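Local coordinates for SusD family protein (Bacteroides uniformis, PDB 7KV1) that binds glycans at the cell surface, probably beta-glucans, as a SusD family protein of a gut Bacteroides, at residues Ala415-Leu420 against Val449-Val454. Sequence-based numbering, arbitrary orientation.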
ATOM      1  N   ALA A 415       8.182  11.131  -9.477  1.00 17.79           N
ATOM      2  CA  ALA A 415       9.163  11.869 -10.313  1.00 17.52           C
ATOM      3  C   ALA A 415       8.997  13.383 -10.105  1.00 17.11           C
ATOM      4  O   ALA A 415      10.005  14.099  -9.916  1.00 17.30           O
ATOM      5  CB  ALA A 415       8.954  11.479 -11.729  1.00 18.51           C
ATOM      6  N   ALA A 416       7.772  13.889 -10.125  1.00 18.53           N
ATOM      7  CA  ALA A 416       7.564  15.352  -9.989  1.00 18.99           C
ATOM      8  C   ALA A 416       8.128  15.798  -8.645  1.00 17.34           C
ATOM      9  O   ALA A 416       8.884  16.773  -8.593  1.00 18.19           O
ATOM     10  CB  ALA A 416       6.118  15.712 -10.160  1.00 20.60           C
ATOM     11  N   GLU A 417       7.853  15.061  -7.582  1.00 17.53           N
ATOM     12  CA  GLU A 417       8.326  15.461  -6.250  1.00 17.60           C
ATOM     13  C   GLU A 417       9.852  15.367  -6.214  1.00 19.64           C
ATOM     14  O   GLU A 417      10.474  16.284  -5.672  1.00 19.20           O
ATOM     15  CB  GLU A 417       7.686  14.598  -5.159  1.00 17.47           C
ATOM     16  CG  GLU A 417       8.276  14.825  -3.790  1.00 18.38           C
ATOM     17  CD  GLU A 417       7.613  14.037  -2.671  1.00 18.69           C
ATOM     18  OE1 GLU A 417       6.470  13.486  -2.876  1.00 17.73           O
ATOM     19  OE2 GLU A 417       8.268  13.927  -1.623  1.00 19.35           O
ATOM     20  N   LEU A 418      10.433  14.277  -6.721  1.00 18.76           N
ATOM     21  CA  LEU A 418      11.879  14.042  -6.592  1.00 18.78           C
ATOM     22  C   LEU A 418      12.626  15.113  -7.408  1.00 19.45           C
ATOM     23  O   LEU A 418      13.689  15.610  -6.930  1.00 17.88           O
ATOM     24  CB  LEU A 418      12.210  12.608  -7.023  1.00 19.40           C
ATOM     25  CG  LEU A 418      11.784  11.497  -6.061  1.00 20.40           C
ATOM     26  CD1 LEU A 418      11.807  10.158  -6.755  1.00 21.83           C
ATOM     27  CD2 LEU A 418      12.660  11.457  -4.818  1.00 21.49           C
ATOM     28  N   SER A 419      12.075  15.510  -8.556  1.00 20.11           N
ATOM     29  CA  SER A 419      12.656  16.581  -9.392  1.00 20.30           C
ATOM     30  C   SER A 419      12.656  17.862  -8.557  1.00 21.98           C
ATOM     31  O   SER A 419      13.743  18.489  -8.383  1.00 20.51           O
ATOM     32  CB  SER A 419      11.894  16.731 -10.686  1.00 21.28           C
ATOM     33  OG  SER A 419      12.267  17.902 -11.373  1.00 19.59           O
ATOM     34  N   LEU A 420      11.504  18.242  -8.007  1.00 20.34           N
ATOM     35  CA  LEU A 420      11.443  19.498  -7.233  1.00 22.44           C
ATOM     36  C   LEU A 420      12.390  19.414  -6.044  1.00 23.97           C
ATOM     37  O   LEU A 420      12.939  20.453  -5.699  1.00 23.37           O
ATOM     38  CB  LEU A 420      10.007  19.788  -6.812  1.00 22.42           C
ATOM     39  CG  LEU A 420       9.054  20.031  -7.979  1.00 23.75           C
ATOM     40  CD1 LEU A 420       7.623  20.029  -7.485  1.00 24.83           C
ATOM     41  CD2 LEU A 420       9.404  21.312  -8.726  1.00 23.21           C
ATOM     42  N   VAL A 449       4.546  24.240 -10.643  1.00 22.28           N
ATOM     43  CA  VAL A 449       4.267  23.138  -9.680  1.00 21.84           C
ATOM     44  C   VAL A 449       5.257  23.255  -8.530  1.00 22.56           C
ATOM     45  O   VAL A 449       6.463  23.556  -8.762  1.00 20.43           O
ATOM     46  CB  VAL A 449       4.252  21.742 -10.336  1.00 24.60           C
ATOM     47  CG1 VAL A 449       3.192  21.630 -11.418  1.00 25.13           C
ATOM     48  CG2 VAL A 449       5.594  21.344 -10.926  1.00 29.64           C
ATOM     49  N   THR A 450       4.729  23.135  -7.310  1.00 21.11           N
ATOM     50  CA  THR A 450       5.513  23.102  -6.066  1.00 21.23           C
ATOM     51  C   THR A 450       5.389  21.714  -5.421  1.00 19.61           C
ATOM     52  O   THR A 450       4.492  20.928  -5.785  1.00 18.22           O
ATOM     53  CB  THR A 450       5.016  24.133  -5.043  1.00 22.78           C
ATOM     54  OG1 THR A 450       3.746  23.643  -4.625  1.00 21.80           O
ATOM     55  CG2 THR A 450       4.929  25.546  -5.590  1.00 24.55           C
ATOM     56  N   VAL A 451       6.267  21.406  -4.477  1.00 19.45           N
ATOM     57  CA  VAL A 451       6.211  20.082  -3.799  1.00 22.21           C
ATOM     58  C   VAL A 451       4.854  19.925  -3.090  1.00 21.29           C
ATOM     59  O   VAL A 451       4.289  18.809  -3.162  1.00 20.25           O
ATOM     60  CB  VAL A 451       7.392  19.861  -2.851  1.00 24.01           C
ATOM     61  CG1 VAL A 451       7.296  18.494  -2.193  1.00 27.85           C
ATOM     62  CG2 VAL A 451       8.682  19.958  -3.622  1.00 30.13           C
ATOM     63  N   ASP A 452       4.291  20.995  -2.525  1.00 21.22           N
ATOM     64  CA  ASP A 452       2.960  20.924  -1.863  1.00 20.44           C
ATOM     65  C   ASP A 452       1.865  20.549  -2.865  1.00 21.32           C
ATOM     66  O   ASP A 452       0.997  19.731  -2.513  1.00 15.90           O
ATOM     67  CB  ASP A 452       2.560  22.199  -1.135  1.00 24.58           C
ATOM     68  CG  ASP A 452       1.409  21.885  -0.161  1.00 27.19           C
ATOM     69  OD1 ASP A 452       1.549  20.973   0.706  1.00 24.72           O
ATOM     70  OD2 ASP A 452       0.369  22.469  -0.339  1.00 26.49           O
ATOM     71  N   ASP A 453       1.922  21.072  -4.093  1.00 19.69           N
ATOM     72  CA  ASP A 453       0.965  20.679  -5.160  1.00 19.70           C
ATOM     73  C   ASP A 453       1.041  19.160  -5.380  1.00 18.47           C
ATOM     74  O   ASP A 453      -0.020  18.552  -5.600  1.00 18.69           O
ATOM     75  CB  ASP A 453       1.248  21.396  -6.487  1.00 21.38           C
ATOM     76  CG  ASP A 453       1.062  22.908  -6.446  1.00 26.55           C
ATOM     77  OD1 ASP A 453       0.128  23.352  -5.728  1.00 25.51           O
ATOM     78  OD2 ASP A 453       1.862  23.647  -7.145  1.00 26.71           O
ATOM     79  N   VAL A 454       2.248  18.590  -5.443  1.00 17.11           N
ATOM     80  CA  VAL A 454       2.417  17.125  -5.671  1.00 16.96           C
ATOM     81  C   VAL A 454       1.767  16.383  -4.493  1.00 16.83           C
ATOM     82  O   VAL A 454       0.982  15.460  -4.731  1.00 19.08           O
ATOM     83  CB  VAL A 454       3.878  16.721  -5.876  1.00 16.99           C
ATOM     84  CG1 VAL A 454       4.002  15.229  -6.174  1.00 17.22           C
ATOM     85  CG2 VAL A 454       4.534  17.557  -6.955  1.00 19.52           C
TER
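The first turn of helix 451-461 packs against the last turns of helix 408-420, consistent with helix packing in a TPR-like SusD fold. V449 comes first, in the loop before the helix. Its CG2 faces CD1 of L420 at 4.2 Å, and both side chains also touch A430 of helix 429-440. The other methyl of L420, CD2, lies 3.7 Å from the V449 carbonyl O. T450 is the N-cap. Its OG1 accepts from the D453 N, and its own N donates to D453 OD2, 2.9 Å away and met from above the carboxylate plane. This capping box fixes the helix start, where L420 CD1 rests 3.5 Å from the T450 C. V451 CG2 presses on L420 CB at 3.5 Å, closer than usual van der Waals contact, while CG1, anti to the backbone N (chi1 -180°), meets E417 CG. V454, one turn on, splits its methyls: CG1 reaches E417 CB at 3.9 Å, and CG2 touches both A416 CB and L420 CD1, 4.0 Å from each. An alanine at V454 would lose both methyls and would probably loosen the packing on A416, E417 and L420. E417 gives this contact CB and CG; its extended chain carries OE2 into salt bridges with R474 and R421. Methyl and methylene packing therefore holds the joint, with the T450-D453 cap and the E417 salt bridges at its polar borders.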